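Long-range contacts in WZI (Escherichia coli, PDB 2YNK), which is a carbohydrate-binding outer-membrane beta-barrel, a lectin that takes part in the assembly of the group 1 capsule: residues A[72-77]-A[88-93]; A[112-117]-A[126-131]; A[147-152]-A[166-171]. All coordinates share one frame; numbering follows the deposited sequence.

The three contacts follow one another along the chain and all reach one antiparallel sheet of 18 strands closed into a barrel. Contact 1 joins strand 69-76 to the loop before strand 95-104, contact 2 pairs strands 107-116 and 127-138, and contact 3 joins the chain after strand 141-145 to the start of strand 170-176. The centres of contacts 1 and 2 are about 12 Å apart, those of contacts 2 and 3 about 14 Å and those of contacts 1 and 3 about 17 Å. Glu116 of contact 2 packs against Pro91 and forms a salt bridge to Arg167 of contact 3; Asn130 probably hydrogen-bonds to Gln147. Packing joins contact 1 to the others, and polar side chains join contacts 2 and 3.

Contact 1. Residues A[72-77]-A[88-93]; sequences TGYTST and QTQPAD. With D12 (dodecane), chain H; D12 (dodecane), chain I.
A loop that folds back onto the barrel wall brings Gln90 over the ring of Tyr74 and Asp93 beside Ser76, next to a wall surface that carries bound dodecane. The glutamine side chain stacks on the tyrosine ring. Gln90 CG lies over the centre of the Tyr74 ring, 3.6 Å from its centroid and 4° off the normal, a CH-pi contact. The chain of Gln90 is bent at its second torsion, which places CD back over the ring, and its amide plane is only 6° from that of the ring; CD sits 3.6 Å from Tyr74 CG. The two side chains run past each other in opposite directions. Tyr74 CG is anti to the backbone N (chi1 176°), and the phenol OH at the far end is hydrogen-bonded to Arg120. Farther along the loop, the carbonyl of Ala92 comes obliquely to the ring, with its O 3.5 Å from Tyr74 CE2.

Strand 69-76 is the first strand of the closed barrel sheet, and its side chains alternate: Tyr74 and Ser76 project toward the loop, whereas Thr75 points away from it. Ser76 OG donates a hydrogen bond of 2.8 Å to Asp93 O, in the carbonyl plane and on a lone pair. The same oxygen takes a CA-H...O contact from Thr75 CA at 3.4 Å. The carboxylate of Asp93 turns to a different partner, forming a salt bridge with Arg120, which thereby holds both Asp93 and Tyr74. On the Thr75 side of the strand lie two dodecane chains, consistent with a membrane-facing surface. C9 of one approaches Thr75 OG1 to 3.2 Å, a hydroxyl hydrogen-bonded to Asn94, while C6 of the other lies 3.7 Å from Tyr74 O.

Contact 2. Residues A[112-117]-A[126-131]; sequences QGNVEG and RFNANG
Antiparallel strand pairing joins Asn114 to Asn128 and Val115 to Phe127 in the wall of the barrel, near one end of strand 107-116 and at the start of strand 127-138. Asn114 and Asn128 form a hydrogen-bonded pair: Asn114 N donates to Asn128 O at 2.7 Å, and Asn128 N returns a bond of 2.8 Å to Asn114 O. Val115 and Phe127 are the adjacent non-hydrogen-bonded pair, and beyond them Glu116 N makes a weak bond to Arg126 O. CA-H...O contacts fill in between, among them Phe127 CA to Asn114 O at 3.2 Å.

These neighbouring strands make up a beta hairpin of the 18-stranded barrel, and its two faces differ in character. On one, Val115 and Phe127 lie side by side, pointing the same way. Val115 CG2 is anti to the backbone N and rests over the Phe127 ring, off its centre toward the rim, 4.1 Å from the centroid and 23° off the normal. Arg126, whose side chain lies close to a bound dodecane, has its NH1 3.9 Å from Val115 CG2.

The other face is polar. The amides of Asn114 and Asn128 cross obliquely, their planes 42° apart, with Asn114 ND2 directed to Asn128 OD1, although the place of that oxygen is less sure. A second, weak bond of 3.5 Å leads from Asn114 ND2 to Asn130 O. Asn128 ND2 reaches the other way, to Glu116 OE2, in a weak bond of 3.1 Å; the carboxylate has its stronger partner in Arg167, at its other oxygen.

Contact 3. Residues A[147-152]-A[166-171]; sequences QVPQWW and MRPMTG. With OCT (N-octane), chain B.
Gln147 and Thr170 meet where the chain leaves barrel strand 141-145 and where strand 170-176 of the same barrel begins, so the contact spans the two ends of the long connection between adjacent strands. One direct hydrogen bond links the segments. Gln147 NE2 donates to Thr170 OG1 at 2.9 Å, with the hydroxyl oxygen tilted 18° from the amide plane. In the glutamine, CD is anti to CA (chi2 -178°), and the extended chain runs beside Thr170 OG1; its OE1 is taken by Asn130. The two side chains cross at a slant.

Along the backbone, water takes the place of a direct bond. It accepts from Val148 N at 2.8 Å and donates to Met169 O at 3.2 Å, Met169 being a selenomethionine. That carbonyl also receives a nearly straight CA-H...O contact from Gln147 CA at 3.5 Å, with an angle of 166° at the hydrogen.

Apolar packing comes from two prolines lying side by side and pointing the same way. Pro168 CB sits 4.0 Å from Pro149 CD, and also 3.6 Å from Gln147 O, so that the ring of Pro168 fits against the extended chain from Gln147 to Pro149.

Bound n-octane reaches the polar pair with its terminal carbon: C8 lies 3.4 Å from Thr170 OG1 and 3.5 Å from Gln147 NE2.

Contact 1. Residues A[72-77]-A[88-93]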
loop_
_atom_site.group_PDB
_atom_site.type_symbol
_atom_site.label_atom_id
_atom_site.label_comp_id
_atom_site.label_asym_id
_atom_site.label_seq_id
_atom_site.Cartn_x
_atom_site.Cartn_y
_atom_site.Cartn_z
ATOM N N THR A 72 -15.966 -1.991 -11.636
ATOM C CA THR A 72 -15.272 -0.772 -11.232
ATOM C C THR A 72 -14.820 0.008 -12.459
ATOM O O THR A 72 -14.578 -0.565 -13.528
ATOM C CB THR A 72 -14.051 -1.053 -10.332
ATOM O OG1 THR A 72 -13.072 -1.810 -11.057
ATOM C CG2 THR A 72 -14.474 -1.809 -9.055
ATOM N N GLY A 73 -14.725 1.323 -12.285
ATOM C CA GLY A 73 -14.425 2.239 -13.367
ATOM C C GLY A 73 -13.619 3.412 -12.857
ATOM O O GLY A 73 -13.779 3.834 -11.703
ATOM N N TYR A 74 -12.730 3.912 -13.717
ATOM C CA TYR A 74 -11.959 5.115 -13.446
ATOM C C TYR A 74 -11.823 5.888 -14.742
ATOM O O TYR A 74 -11.612 5.296 -15.789
ATOM C CB TYR A 74 -10.587 4.743 -12.912
ATOM C CG TYR A 74 -9.646 5.913 -12.687
ATOM C CD1 TYR A 74 -9.711 6.667 -11.522
ATOM C CD2 TYR A 74 -8.677 6.252 -13.634
ATOM C CE1 TYR A 74 -8.846 7.725 -11.304
ATOM C CE2 TYR A 74 -7.808 7.311 -13.422
ATOM C CZ TYR A 74 -7.896 8.045 -12.254
ATOM O OH TYR A 74 -7.041 9.099 -12.022
ATOM N N THR A 75 -11.959 7.205 -14.670
ATOM C CA THR A 75 -11.733 8.081 -15.817
ATOM C C THR A 75 -11.112 9.385 -15.339
ATOM O O THR A 75 -11.367 9.817 -14.216
ATOM C CB THR A 75 -13.043 8.393 -16.557
ATOM O OG1 THR A 75 -12.770 9.253 -17.661
ATOM C CG2 THR A 75 -14.051 9.073 -15.623
ATOM N N SER A 76 -10.303 10.014 -16.186
ATOM C CA SER A 76 -9.612 11.245 -15.795
ATOM C C SER A 76 -9.188 12.121 -16.967
ATOM O O SER A 76 -9.155 11.693 -18.118
ATOM C CB SER A 76 -8.382 10.908 -14.957
ATOM O OG SER A 76 -7.501 10.072 -15.681
ATOM N N THR A 77 -8.862 13.364 -16.645
ATOM C CA THR A 77 -8.391 14.304 -17.627
ATOM C C THR A 77 -6.919 14.041 -17.913
ATOM O O THR A 77 -6.463 14.220 -19.038
ATOM C CB THR A 77 -8.586 15.753 -17.150
ATOM O OG1 THR A 77 -7.854 15.968 -15.943
ATOM C CG2 THR A 77 -10.047 16.046 -16.902
ATOM N N GLN A 88 -4.024 4.465 -4.262
ATOM C CA GLN A 88 -4.465 5.565 -5.130
ATOM C C GLN A 88 -3.695 5.767 -6.469
ATOM O O GLN A 88 -4.007 6.707 -7.198
ATOM C CB GLN A 88 -4.503 6.862 -4.313
ATOM C CG GLN A 88 -5.645 6.906 -3.298
ATOM C CD GLN A 88 -5.328 7.772 -2.085
ATOM O OE1 GLN A 88 -5.441 8.995 -2.139
ATOM N NE2 GLN A 88 -4.931 7.132 -0.979
ATOM N N THR A 89 -2.735 4.901 -6.807
ATOM C CA THR A 89 -2.031 4.998 -8.103
ATOM C C THR A 89 -2.779 4.192 -9.169
ATOM O O THR A 89 -2.730 2.965 -9.173
ATOM C CB THR A 89 -0.553 4.487 -8.048
ATOM O OG1 THR A 89 0.233 5.270 -7.130
ATOM C CG2 THR A 89 0.102 4.569 -9.430
ATOM N N GLN A 90 -3.469 4.882 -10.072
ATOM C CA GLN A 90 -4.094 4.230 -11.226
ATOM C C GLN A 90 -3.100 4.083 -12.396
ATOM O O GLN A 90 -2.315 4.995 -12.668
ATOM C CB GLN A 90 -5.315 5.022 -11.665
ATOM C CG GLN A 90 -6.491 4.899 -10.704
ATOM C CD GLN A 90 -7.370 3.677 -10.953
ATOM O OE1 GLN A 90 -7.207 2.939 -11.938
ATOM N NE2 GLN A 90 -8.329 3.469 -10.056
ATOM N N PRO A 91 -3.123 2.927 -13.084
ATOM C CA PRO A 91 -2.146 2.640 -14.130
ATOM C C PRO A 91 -2.493 3.213 -15.510
ATOM O O PRO A 91 -1.691 3.115 -16.439
ATOM C CB PRO A 91 -2.168 1.114 -14.180
ATOM C CG PRO A 91 -3.592 0.788 -13.916
ATOM C CD PRO A 91 -4.028 1.782 -12.880
ATOM N N ALA A 92 -3.686 3.774 -15.650
ATOM C CA ALA A 92 -4.106 4.347 -16.920
ATOM C C ALA A 92 -5.132 5.440 -16.687
ATOM O O ALA A 92 -5.797 5.458 -15.643
ATOM C CB ALA A 92 -4.680 3.264 -17.811
ATOM N N ASP A 93 -5.255 6.341 -17.659
ATOM C CA ASP A 93 -6.182 7.469 -17.565
ATOM C C ASP A 93 -7.647 7.034 -17.505
ATOM O O ASP A 93 -8.485 7.725 -16.914
ATOM C CB ASP A 93 -5.995 8.419 -18.746
ATOM C CG ASP A 93 -4.669 9.164 -18.698
ATOM O OD1 ASP A 93 -4.154 9.409 -17.579
ATOM O OD2 ASP A 93 -4.150 9.513 -19.789
HETATM C C1 D12 H . -14.788 17.720 -10.147
HETATM C C2 D12 H . -14.628 16.260 -10.564
HETATM C C3 D12 H . -14.904 16.012 -12.054
HETATM C C4 D12 H . -14.327 14.675 -12.531
HETATM C C5 D12 H . -14.598 14.421 -14.022
HETATM C C6 D12 H . -13.351 14.040 -14.833
HETATM C C7 D12 H . -13.744 13.315 -16.118
HETATM C C8 D12 H . -12.753 13.545 -17.258
HETATM C C9 D12 H . -12.732 12.378 -18.252
HETATM C C10 D12 H . -12.336 12.821 -19.661
HETATM C C11 D12 H . -12.103 11.644 -20.610
HETATM C C12 D12 H . -12.774 11.903 -21.941
HETATM C C1 D12 I . -17.325 7.474 -14.059
HETATM C C2 D12 I . -16.478 6.264 -14.400
HETATM C C3 D12 I . -16.605 5.906 -15.882
HETATM C C4 D12 I . -15.404 5.102 -16.389
HETATM C C5 D12 I . -15.429 4.937 -17.911
HETATM C C6 D12 I . -14.066 4.538 -18.484
HETATM C C7 D12 I . -14.189 3.493 -19.597
HETATM C C8 D12 I . -12.883 3.323 -20.377
HETATM C C9 D12 I . -12.858 2.013 -21.165
HETATM C C10 D12 I . -11.502 1.760 -21.829
HETATM C C11 D12 I . -11.511 2.143 -23.308
HETATM C C12 D12 I . -12.163 1.077 -24.167
#

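Contact 2. Residues A[112-117]-A[126-131]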
loop_
_atom_site.group_PDB
_atom_site.type_symbol
_atom_site.label_atom_id
_atom_site.label_comp_id
_atom_site.label_asym_id
_atom_site.label_seq_id
_atom_site.Cartn_x
_atom_site.Cartn_y
_atom_site.Cartn_z
ATOM N N GLN A 112 -10.297 -11.165 -11.753
ATOM C CA GLN A 112 -10.397 -9.766 -12.144
ATOM C C GLN A 112 -9.914 -9.567 -13.588
ATOM O O GLN A 112 -8.840 -10.030 -13.962
ATOM C CB GLN A 112 -9.574 -8.924 -11.167
ATOM C CG GLN A 112 -9.517 -7.436 -11.467
ATOM C CD GLN A 112 -10.820 -6.744 -11.193
ATOM O OE1 GLN A 112 -11.292 -6.728 -10.060
ATOM N NE2 GLN A 112 -11.408 -6.157 -12.225
ATOM N N GLY A 113 -10.725 -8.886 -14.390
ATOM C CA GLY A 113 -10.336 -8.469 -15.726
ATOM C C GLY A 113 -10.369 -6.956 -15.793
ATOM O O GLY A 113 -11.263 -6.334 -15.224
ATOM N N ASN A 114 -9.382 -6.366 -16.469
ATOM C CA ASN A 114 -9.328 -4.923 -16.700
ATOM C C ASN A 114 -9.059 -4.596 -18.177
ATOM O O ASN A 114 -8.250 -5.260 -18.836
ATOM C CB ASN A 114 -8.215 -4.279 -15.871
ATOM C CG ASN A 114 -8.249 -4.677 -14.420
ATOM O OD1 ASN A 114 -9.202 -4.379 -13.702
ATOM N ND2 ASN A 114 -7.182 -5.329 -13.969
ATOM N N VAL A 115 -9.729 -3.558 -18.675
ATOM C CA VAL A 115 -9.439 -2.972 -19.968
ATOM C C VAL A 115 -9.121 -1.499 -19.747
ATOM O O VAL A 115 -9.719 -0.850 -18.886
ATOM C CB VAL A 115 -10.618 -3.099 -20.933
ATOM C CG1 VAL A 115 -11.750 -2.191 -20.501
ATOM C CG2 VAL A 115 -10.177 -2.753 -22.346
ATOM N N GLU A 116 -8.187 -0.972 -20.544
ATOM C CA GLU A 116 -7.600 0.345 -20.288
ATOM C C GLU A 116 -7.523 1.280 -21.495
ATOM O O GLU A 116 -7.483 0.842 -22.640
ATOM C CB GLU A 116 -6.202 0.161 -19.711
ATOM C CG GLU A 116 -6.212 -0.126 -18.223
ATOM C CD GLU A 116 -4.914 -0.734 -17.734
ATOM O OE1 GLU A 116 -3.905 -0.694 -18.504
ATOM O OE2 GLU A 116 -4.916 -1.248 -16.578
ATOM N N GLY A 117 -7.480 2.577 -21.201
ATOM C CA GLY A 117 -7.412 3.613 -22.198
ATOM C C GLY A 117 -6.472 4.708 -21.739
ATOM O O GLY A 117 -6.612 5.222 -20.639
ATOM N N ARG A 126 -3.825 -3.657 -23.641
ATOM C CA ARG A 126 -4.751 -2.839 -22.864
ATOM C C ARG A 126 -5.670 -3.685 -21.977
ATOM O O ARG A 126 -6.437 -3.141 -21.200
ATOM C CB ARG A 126 -5.581 -1.935 -23.775
ATOM C CG ARG A 126 -6.575 -2.642 -24.682
ATOM C CD ARG A 126 -6.807 -1.799 -25.925
ATOM N NE ARG A 126 -7.855 -2.326 -26.797
ATOM C CZ ARG A 126 -9.138 -1.974 -26.750
ATOM N NH1 ARG A 126 -9.582 -1.085 -25.859
ATOM N NH2 ARG A 126 -9.992 -2.527 -27.603
ATOM N N PHE A 127 -5.589 -5.004 -22.119
ATOM C CA PHE A 127 -6.315 -5.946 -21.290
ATOM C C PHE A 127 -5.365 -6.556 -20.284
ATOM O O PHE A 127 -4.234 -6.909 -20.653
ATOM C CB PHE A 127 -6.864 -7.092 -22.134
ATOM C CG PHE A 127 -8.032 -6.722 -22.990
ATOM C CD1 PHE A 127 -9.316 -6.703 -22.457
ATOM C CD2 PHE A 127 -7.857 -6.437 -24.339
ATOM C CE1 PHE A 127 -10.402 -6.387 -23.254
ATOM C CE2 PHE A 127 -8.937 -6.119 -25.143
ATOM C CZ PHE A 127 -10.208 -6.090 -24.604
ATOM N N ASN A 128 -5.820 -6.721 -19.036
ATOM C CA ASN A 128 -5.012 -7.411 -18.027
ATOM C C ASN A 128 -5.810 -7.990 -16.855
ATOM O O ASN A 128 -6.991 -7.689 -16.662
ATOM C CB ASN A 128 -3.918 -6.489 -17.515
ATOM C CG ASN A 128 -4.425 -5.508 -16.500
ATOM O OD1 ASN A 128 -4.452 -5.812 -15.328
ATOM N ND2 ASN A 128 -4.829 -4.327 -16.940
ATOM N N ALA A 129 -5.139 -8.827 -16.074
ATOM C CA ALA A 129 -5.763 -9.498 -14.949
ATOM C C ALA A 129 -5.119 -9.090 -13.622
ATOM O O ALA A 129 -4.873 -9.941 -12.773
ATOM C CB ALA A 129 -5.678 -11.005 -15.148
ATOM N N ASN A 130 -4.845 -7.791 -13.457
ATOM C CA ASN A 130 -4.243 -7.256 -12.227
ATOM C C ASN A 130 -5.207 -7.414 -11.029
ATOM O O ASN A 130 -6.423 -7.205 -11.137
ATOM C CB ASN A 130 -3.840 -5.779 -12.397
ATOM C CG ASN A 130 -2.668 -5.567 -13.392
ATOM O OD1 ASN A 130 -2.297 -4.423 -13.708
ATOM N ND2 ASN A 130 -2.089 -6.659 -13.885
ATOM N N GLY A 131 -4.664 -7.807 -9.889
ATOM C CA GLY A 131 -5.484 -8.074 -8.739
ATOM C C GLY A 131 -6.025 -9.489 -8.717
ATOM O O GLY A 131 -6.440 -9.952 -7.654
#

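Contact 3. Residues A[147-152]-A[166-171]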
loop_
_atom_site.group_PDB
_atom_site.type_symbol
_atom_site.label_atom_id
_atom_site.label_comp_id
_atom_site.label_asym_id
_atom_site.label_seq_id
_atom_site.Cartn_x
_atom_site.Cartn_y
_atom_site.Cartn_z
ATOM N N GLN A 147 -1.851 -11.935 -9.254
ATOM C CA GLN A 147 -1.196 -10.643 -9.297
ATOM C C GLN A 147 -1.750 -9.820 -8.168
ATOM O O GLN A 147 -2.622 -8.972 -8.387
ATOM C CB GLN A 147 -1.429 -9.946 -10.641
ATOM C CG GLN A 147 -0.665 -10.602 -11.776
ATOM C CD GLN A 147 -0.840 -9.919 -13.117
ATOM O OE1 GLN A 147 -1.811 -9.197 -13.354
ATOM N NE2 GLN A 147 0.103 -10.160 -14.016
ATOM N N VAL A 148 -1.250 -10.081 -6.957
ATOM C CA VAL A 148 -1.762 -9.409 -5.759
ATOM C C VAL A 148 -0.861 -8.246 -5.352
ATOM O O VAL A 148 0.332 -8.448 -5.119
ATOM C CB VAL A 148 -1.890 -10.377 -4.554
ATOM C CG1 VAL A 148 -2.359 -9.623 -3.312
ATOM C CG2 VAL A 148 -2.827 -11.517 -4.894
ATOM N N PRO A 149 -1.429 -7.029 -5.249
ATOM C CA PRO A 149 -0.653 -5.920 -4.704
ATOM C C PRO A 149 -0.402 -6.065 -3.209
ATOM O O PRO A 149 -1.228 -6.666 -2.479
ATOM C CB PRO A 149 -1.543 -4.700 -4.971
ATOM C CG PRO A 149 -2.920 -5.246 -5.034
ATOM C CD PRO A 149 -2.776 -6.600 -5.664
ATOM N N GLN A 150 0.722 -5.499 -2.768
ATOM C CA GLN A 150 1.084 -5.481 -1.349
ATOM C C GLN A 150 1.244 -4.052 -0.848
ATOM O O GLN A 150 1.240 -3.087 -1.642
ATOM C CB GLN A 150 2.399 -6.227 -1.123
ATOM C CG GLN A 150 2.344 -7.726 -1.356
ATOM C CD GLN A 150 3.687 -8.286 -1.790
ATOM O OE1 GLN A 150 4.219 -7.929 -2.853
ATOM N NE2 GLN A 150 4.238 -9.182 -0.979
ATOM N N TRP A 151 1.375 -3.934 0.473
ATOM C CA TRP A 151 1.867 -2.712 1.095
ATOM C C TRP A 151 2.651 -3.060 2.305
ATOM O O TRP A 151 2.127 -3.708 3.215
ATOM C CB TRP A 151 0.730 -1.798 1.475
ATOM C CG TRP A 151 1.155 -0.436 1.951
ATOM C CD1 TRP A 151 1.477 -0.050 3.246
ATOM C CD2 TRP A 151 1.284 0.780 1.149
ATOM N NE1 TRP A 151 1.788 1.286 3.298
ATOM C CE2 TRP A 151 1.692 1.840 2.068
ATOM C CE3 TRP A 151 1.108 1.086 -0.194
ATOM C CZ2 TRP A 151 1.905 3.139 1.636
ATOM C CZ3 TRP A 151 1.318 2.403 -0.612
ATOM C CH2 TRP A 151 1.701 3.399 0.283
ATOM N N TRP A 152 3.914 -2.637 2.331
ATOM C CA TRP A 152 4.806 -2.934 3.455
ATOM C C TRP A 152 5.182 -1.699 4.240
ATOM O O TRP A 152 6.067 -0.930 3.839
ATOM C CB TRP A 152 6.048 -3.646 2.953
ATOM C CG TRP A 152 5.818 -5.100 2.647
ATOM C CD1 TRP A 152 4.606 -5.783 2.559
ATOM C CD2 TRP A 152 6.834 -6.101 2.336
ATOM N NE1 TRP A 152 4.810 -7.097 2.242
ATOM C CE2 TRP A 152 6.118 -7.353 2.108
ATOM C CE3 TRP A 152 8.212 -6.084 2.226
ATOM C CZ2 TRP A 152 6.774 -8.520 1.802
ATOM C CZ3 TRP A 152 8.869 -7.267 1.919
ATOM C CH2 TRP A 152 8.167 -8.456 1.710
HETATM N N MSE A 166 2.588 0.918 -9.251
HETATM C CA MSE A 166 3.199 -0.016 -10.198
HETATM C C MSE A 166 2.232 -1.146 -10.365
HETATM O O MSE A 166 1.356 -1.349 -9.528
HETATM C CB MSE A 166 4.475 -0.591 -9.588
HETATM C CG MSE A 166 4.217 -0.763 -8.079
HETATM SE SE MSE A 166 4.743 -2.536 -7.498
HETATM C CE MSE A 166 3.007 -3.424 -7.785
ATOM N N ARG A 167 2.381 -1.913 -11.435
ATOM C CA ARG A 167 1.440 -2.981 -11.707
ATOM C C ARG A 167 1.822 -4.170 -10.854
ATOM O O ARG A 167 3.007 -4.517 -10.790
ATOM C CB ARG A 167 1.431 -3.347 -13.189
ATOM C CG ARG A 167 1.092 -2.159 -14.061
ATOM C CD ARG A 167 0.996 -2.526 -15.529
ATOM N NE ARG A 167 -0.393 -2.515 -15.950
ATOM C CZ ARG A 167 -0.970 -1.553 -16.652
ATOM N NH1 ARG A 167 -0.291 -0.501 -17.082
ATOM N NH2 ARG A 167 -2.248 -1.660 -16.949
ATOM N N PRO A 168 0.830 -4.791 -10.188
ATOM C CA PRO A 168 1.123 -5.917 -9.315
ATOM C C PRO A 168 1.722 -7.071 -10.115
ATOM O O PRO A 168 1.387 -7.241 -11.297
ATOM C CB PRO A 168 -0.244 -6.283 -8.728
ATOM C CG PRO A 168 -1.238 -5.757 -9.708
ATOM C CD PRO A 168 -0.618 -4.530 -10.293
HETATM N N MSE A 169 2.602 -7.842 -9.479
HETATM C CA MSE A 169 3.377 -8.854 -10.173
HETATM C C MSE A 169 2.826 -10.205 -9.911
HETATM O O MSE A 169 2.272 -10.470 -8.836
HETATM C CB MSE A 169 4.813 -8.850 -9.688
HETATM C CG MSE A 169 5.417 -7.455 -9.767
HETATM SE SE MSE A 169 7.255 -7.538 -9.068
HETATM C CE MSE A 169 6.782 -7.539 -7.143
ATOM N N THR A 170 3.015 -11.092 -10.880
ATOM C CA THR A 170 2.511 -12.452 -10.797
ATOM C C THR A 170 3.408 -13.288 -9.917
ATOM O O THR A 170 4.628 -13.329 -10.129
ATOM C CB THR A 170 2.408 -13.090 -12.180
ATOM O OG1 THR A 170 1.270 -12.539 -12.847
ATOM C CG2 THR A 170 2.250 -14.594 -12.083
ATOM N N GLY A 171 2.802 -13.946 -8.926
ATOM C CA GLY A 171 3.565 -14.735 -7.976
ATOM C C GLY A 171 2.783 -15.409 -6.869
ATOM O O GLY A 171 1.544 -15.419 -6.855
HETATM C C1 OCT B . -7.179 -17.160 -10.497
HETATM C C2 OCT B . -5.767 -17.108 -11.048
HETATM C C3 OCT B . -5.438 -15.729 -11.623
HETATM C C4 OCT B . -4.016 -15.679 -12.192
HETATM C C5 OCT B . -3.789 -14.446 -13.068
HETATM C C6 OCT B . -2.308 -14.271 -13.427
HETATM C C7 OCT B . -2.007 -14.273 -14.934
HETATM C C8 OCT B . -0.990 -13.218 -15.344
HETATM O O HOH W 1 0.826 -11.813 -6.283
#